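Local coordinates for protein putidaredoxin reductase (Pseudomonas putida, PDB 1Q1R) that probably passes electrons from NADH through its bound FAD to the ferredoxin putidaredoxin, which supplies the cytochrome P450cam monooxygenase, at residues R353-V363 with V374-E382. Residues are numbered along the deposited sequence; the frame is centred on the assembly and turned at random.
Sequences RGSLAQPDFSV and VDTVNRPVE
Arg-379 lays its guanidinium over the backbone of Phe-361, whose CA sits against one face, and has Asp-360 and Glu-382 at its edge. In a salt bridge, Arg-379 NE donates to Asp-360 OD1 at 2.8 Å, in the guanidinium plane but from above the carboxylate; Arg-379 NH1 reaches Glu-382 OE1 at 3.0 Å, while NH2 pairs with Glu-404. Glu-382 also makes a salt bridge to Arg-353, at the end of strand 349-353: its OE2 takes Arg-353 NE at 2.7 Å, and a water bridges that same oxygen to Arg-353 NH2. The extended Arg-353 chain, with CG anti to the backbone N (chi1 -178°), carries NE to this carboxylate. On the anti lone pair of Glu-382 OE1 sits the Ser-362 hydroxyl, OG at 2.7 Å. With an alanine here instead of Arg-379, Asp-360 would probably be left without its charged mate and Glu-382 OE1 with one donor fewer.

This network lies at the open end of an antiparallel hairpin, strands 360-367 and 370-377, in the C-terminal domain of a glutathione reductase-type fold. Phe-361 and Val-377 exchange both backbone bonds, as do Val-363 and Asp-375.

Phe-361 and Val-377 also meet through apolar groups. Val-377 CB stands 4.0 Å from the Phe-361 ring centroid, a CH-pi contact; Leu-356 CD2 covers the opposite face, and Phe-196 of helix 191-204 meets the ring edge-to-face. Past the strand end, Asn-378 ND2 donates to Pro-359 O at 2.8 Å, while its OD1 accepts from Gly-337 N.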
loop_
_atom_site.group_PDB
_atom_site.type_symbol
_atom_site.label_atom_id
_atom_site.label_comp_id
_atom_site.label_asym_id
_atom_site.label_seq_id
_atom_site.Cartn_x
_atom_site.Cartn_y
_atom_site.Cartn_z
ATOM N N ARG A 353 23.803 -1.817 9.305
ATOM C CA ARG A 353 24.961 -2.002 8.449
ATOM C C ARG A 353 25.160 -0.673 7.732
ATOM O O ARG A 353 24.432 -0.345 6.794
ATOM C CB ARG A 353 24.696 -3.128 7.444
ATOM C CG ARG A 353 25.869 -3.435 6.524
ATOM C CD ARG A 353 25.473 -4.470 5.477
ATOM N NE ARG A 353 26.557 -4.739 4.541
ATOM C CZ ARG A 353 27.565 -5.575 4.776
ATOM N NH1 ARG A 353 27.629 -6.238 5.925
ATOM N NH2 ARG A 353 28.514 -5.742 3.865
ATOM N N GLY A 354 26.145 0.090 8.190
ATOM C CA GLY A 354 26.413 1.397 7.621
ATOM C C GLY A 354 26.065 2.433 8.673
ATOM O O GLY A 354 25.641 2.074 9.769
ATOM N N SER A 355 26.230 3.712 8.362
ATOM C CA SER A 355 25.928 4.758 9.331
ATOM C C SER A 355 24.546 5.379 9.136
ATOM O O SER A 355 24.139 5.672 8.011
ATOM C CB SER A 355 26.989 5.859 9.264
ATOM O OG SER A 355 26.666 6.921 10.146
ATOM N N LEU A 356 23.837 5.571 10.245
ATOM C CA LEU A 356 22.504 6.168 10.235
ATOM C C LEU A 356 22.589 7.685 10.062
ATOM O O LEU A 356 21.565 8.365 9.989
ATOM C CB LEU A 356 21.769 5.852 11.543
ATOM C CG LEU A 356 21.403 4.394 11.826
ATOM C CD1 LEU A 356 20.894 4.264 13.254
ATOM C CD2 LEU A 356 20.354 3.922 10.832
ATOM N N ALA A 357 23.811 8.206 9.997
ATOM C CA ALA A 357 24.025 9.641 9.828
ATOM C C ALA A 357 24.087 9.992 8.349
ATOM O O ALA A 357 24.393 11.128 7.981
ATOM C CB ALA A 357 25.317 10.066 10.520
ATOM N N GLN A 358 23.798 9.010 7.504
ATOM C CA GLN A 358 23.825 9.209 6.061
ATOM C C GLN A 358 22.782 8.301 5.413
ATOM O O GLN A 358 22.544 7.191 5.881
ATOM C CB GLN A 358 25.222 8.875 5.531
ATOM C CG GLN A 358 25.439 9.176 4.059
ATOM C CD GLN A 358 26.833 8.785 3.591
ATOM O OE1 GLN A 358 27.180 8.960 2.420
ATOM N NE2 GLN A 358 27.638 8.249 4.506
ATOM N N PRO A 359 22.123 8.772 4.340
ATOM C CA PRO A 359 21.113 7.936 3.679
ATOM C C PRO A 359 21.822 6.876 2.848
ATOM O O PRO A 359 21.829 6.933 1.619
ATOM C CB PRO A 359 20.345 8.930 2.805
ATOM C CG PRO A 359 20.591 10.256 3.470
ATOM C CD PRO A 359 22.048 10.155 3.847
ATOM N N ASP A 360 22.432 5.919 3.536
ATOM C CA ASP A 360 23.167 4.848 2.885
ATOM C C ASP A 360 23.451 3.758 3.905
ATOM O O ASP A 360 24.536 3.694 4.482
ATOM C CB ASP A 360 24.474 5.402 2.310
ATOM C CG ASP A 360 25.448 4.316 1.925
ATOM O OD1 ASP A 360 25.018 3.300 1.341
ATOM O OD2 ASP A 360 26.655 4.488 2.200
ATOM N N PHE A 361 22.465 2.898 4.126
ATOM C CA PHE A 361 22.611 1.827 5.094
ATOM C C PHE A 361 21.498 0.809 4.955
ATOM O O PHE A 361 20.544 1.008 4.201
ATOM C CB PHE A 361 22.592 2.409 6.513
ATOM C CG PHE A 361 21.332 3.174 6.840
ATOM C CD1 PHE A 361 20.154 2.505 7.158
ATOM C CD2 PHE A 361 21.322 4.564 6.815
ATOM C CE1 PHE A 361 18.986 3.209 7.448
ATOM C CE2 PHE A 361 20.161 5.278 7.103
ATOM C CZ PHE A 361 18.991 4.601 7.419
ATOM N N SER A 362 21.639 -0.288 5.687
ATOM C CA SER A 362 20.646 -1.348 5.705
ATOM C C SER A 362 20.414 -1.691 7.170
ATOM O O SER A 362 21.354 -1.705 7.966
ATOM C CB SER A 362 21.148 -2.578 4.954
ATOM O OG SER A 362 21.346 -2.286 3.582
ATOM N N VAL A 363 19.164 -1.955 7.525
ATOM C CA VAL A 363 18.830 -2.295 8.898
ATOM C C VAL A 363 18.213 -3.682 8.913
ATOM O O VAL A 363 17.171 -3.925 8.286
ATOM C CB VAL A 363 17.829 -1.276 9.505
ATOM C CG1 VAL A 363 17.585 -1.590 10.975
ATOM C CG2 VAL A 363 18.374 0.138 9.358
ATOM N N VAL A 374 14.444 -6.468 6.348
ATOM C CA VAL A 374 15.556 -5.555 6.152
ATOM C C VAL A 374 15.051 -4.293 5.479
ATOM O O VAL A 374 14.356 -4.355 4.463
ATOM C CB VAL A 374 16.660 -6.162 5.263
ATOM C CG1 VAL A 374 17.838 -5.194 5.175
ATOM C CG2 VAL A 374 17.115 -7.505 5.826
ATOM N N ASP A 375 15.373 -3.149 6.068
ATOM C CA ASP A 375 14.993 -1.871 5.489
ATOM C C ASP A 375 16.292 -1.347 4.882
ATOM O O ASP A 375 17.302 -1.229 5.580
ATOM C CB ASP A 375 14.496 -0.899 6.570
ATOM C CG ASP A 375 13.140 -1.296 7.155
ATOM O OD1 ASP A 375 12.763 -0.725 8.204
ATOM O OD2 ASP A 375 12.449 -2.162 6.578
ATOM N N THR A 376 16.287 -1.065 3.585
ATOM C CA THR A 376 17.484 -0.544 2.941
ATOM C C THR A 376 17.262 0.887 2.484
ATOM O O THR A 376 16.181 1.239 2.008
ATOM C CB THR A 376 17.901 -1.403 1.729
ATOM O OG1 THR A 376 16.881 -1.354 0.726
ATOM C CG2 THR A 376 18.118 -2.849 2.158
ATOM N N VAL A 377 18.290 1.712 2.648
ATOM C CA VAL A 377 18.236 3.116 2.257
ATOM C C VAL A 377 19.349 3.372 1.249
ATOM O O VAL A 377 20.529 3.420 1.607
ATOM C CB VAL A 377 18.418 4.032 3.482
ATOM C CG1 VAL A 377 18.520 5.481 3.043
ATOM C CG2 VAL A 377 17.250 3.840 4.439
ATOM N N ASN A 378 18.959 3.536 -0.012
ATOM C CA ASN A 378 19.898 3.751 -1.109
ATOM C C ASN A 378 20.857 2.573 -1.257
ATOM O O ASN A 378 22.031 2.755 -1.572
ATOM C CB ASN A 378 20.695 5.049 -0.924
ATOM C CG ASN A 378 19.873 6.295 -1.239
ATOM O OD1 ASN A 378 18.981 6.270 -2.094
ATOM N ND2 ASN A 378 20.183 7.393 -0.562
ATOM N N ARG A 379 20.351 1.365 -1.032
ATOM C CA ARG A 379 21.162 0.158 -1.172
ATOM C C ARG A 379 20.392 -0.928 -1.920
ATOM O O ARG A 379 19.978 -1.936 -1.345
ATOM C CB ARG A 379 21.605 -0.343 0.202
ATOM C CG ARG A 379 22.601 0.590 0.856
ATOM C CD ARG A 379 23.448 -0.125 1.880
ATOM N NE ARG A 379 24.471 0.761 2.416
ATOM C CZ ARG A 379 25.414 0.387 3.276
ATOM N NH1 ARG A 379 25.472 -0.870 3.708
ATOM N NH2 ARG A 379 26.296 1.279 3.705
ATOM N N PRO A 380 20.203 -0.730 -3.232
ATOM C CA PRO A 380 19.482 -1.666 -4.096
ATOM C C PRO A 380 20.064 -3.078 -4.149
ATOM O O PRO A 380 19.319 -4.054 -4.226
ATOM C CB PRO A 380 19.506 -0.961 -5.454
ATOM C CG PRO A 380 20.780 -0.178 -5.413
ATOM C CD PRO A 380 20.752 0.393 -4.017
ATOM N N VAL A 381 21.388 -3.192 -4.104
ATOM C CA VAL A 381 22.009 -4.508 -4.155
ATOM C C VAL A 381 21.781 -5.278 -2.860
ATOM O O VAL A 381 21.374 -6.444 -2.889
ATOM C CB VAL A 381 23.525 -4.412 -4.435
ATOM C CG1 VAL A 381 24.134 -5.810 -4.467
ATOM C CG2 VAL A 381 23.759 -3.704 -5.765
ATOM N N GLU A 382 22.032 -4.636 -1.723
ATOM C CA GLU A 382 21.819 -5.317 -0.454
ATOM C C GLU A 382 20.333 -5.629 -0.288
ATOM O O GLU A 382 19.963 -6.563 0.423
ATOM C CB GLU A 382 22.337 -4.474 0.719
ATOM C CG GLU A 382 23.828 -4.139 0.611
ATOM C CD GLU A 382 24.470 -3.768 1.942
ATOM O OE1 GLU A 382 23.787 -3.168 2.802
ATOM O OE2 GLU A 382 25.673 -4.066 2.120
HETATM O O HOH W 1 27.468 -5.643 1.071
#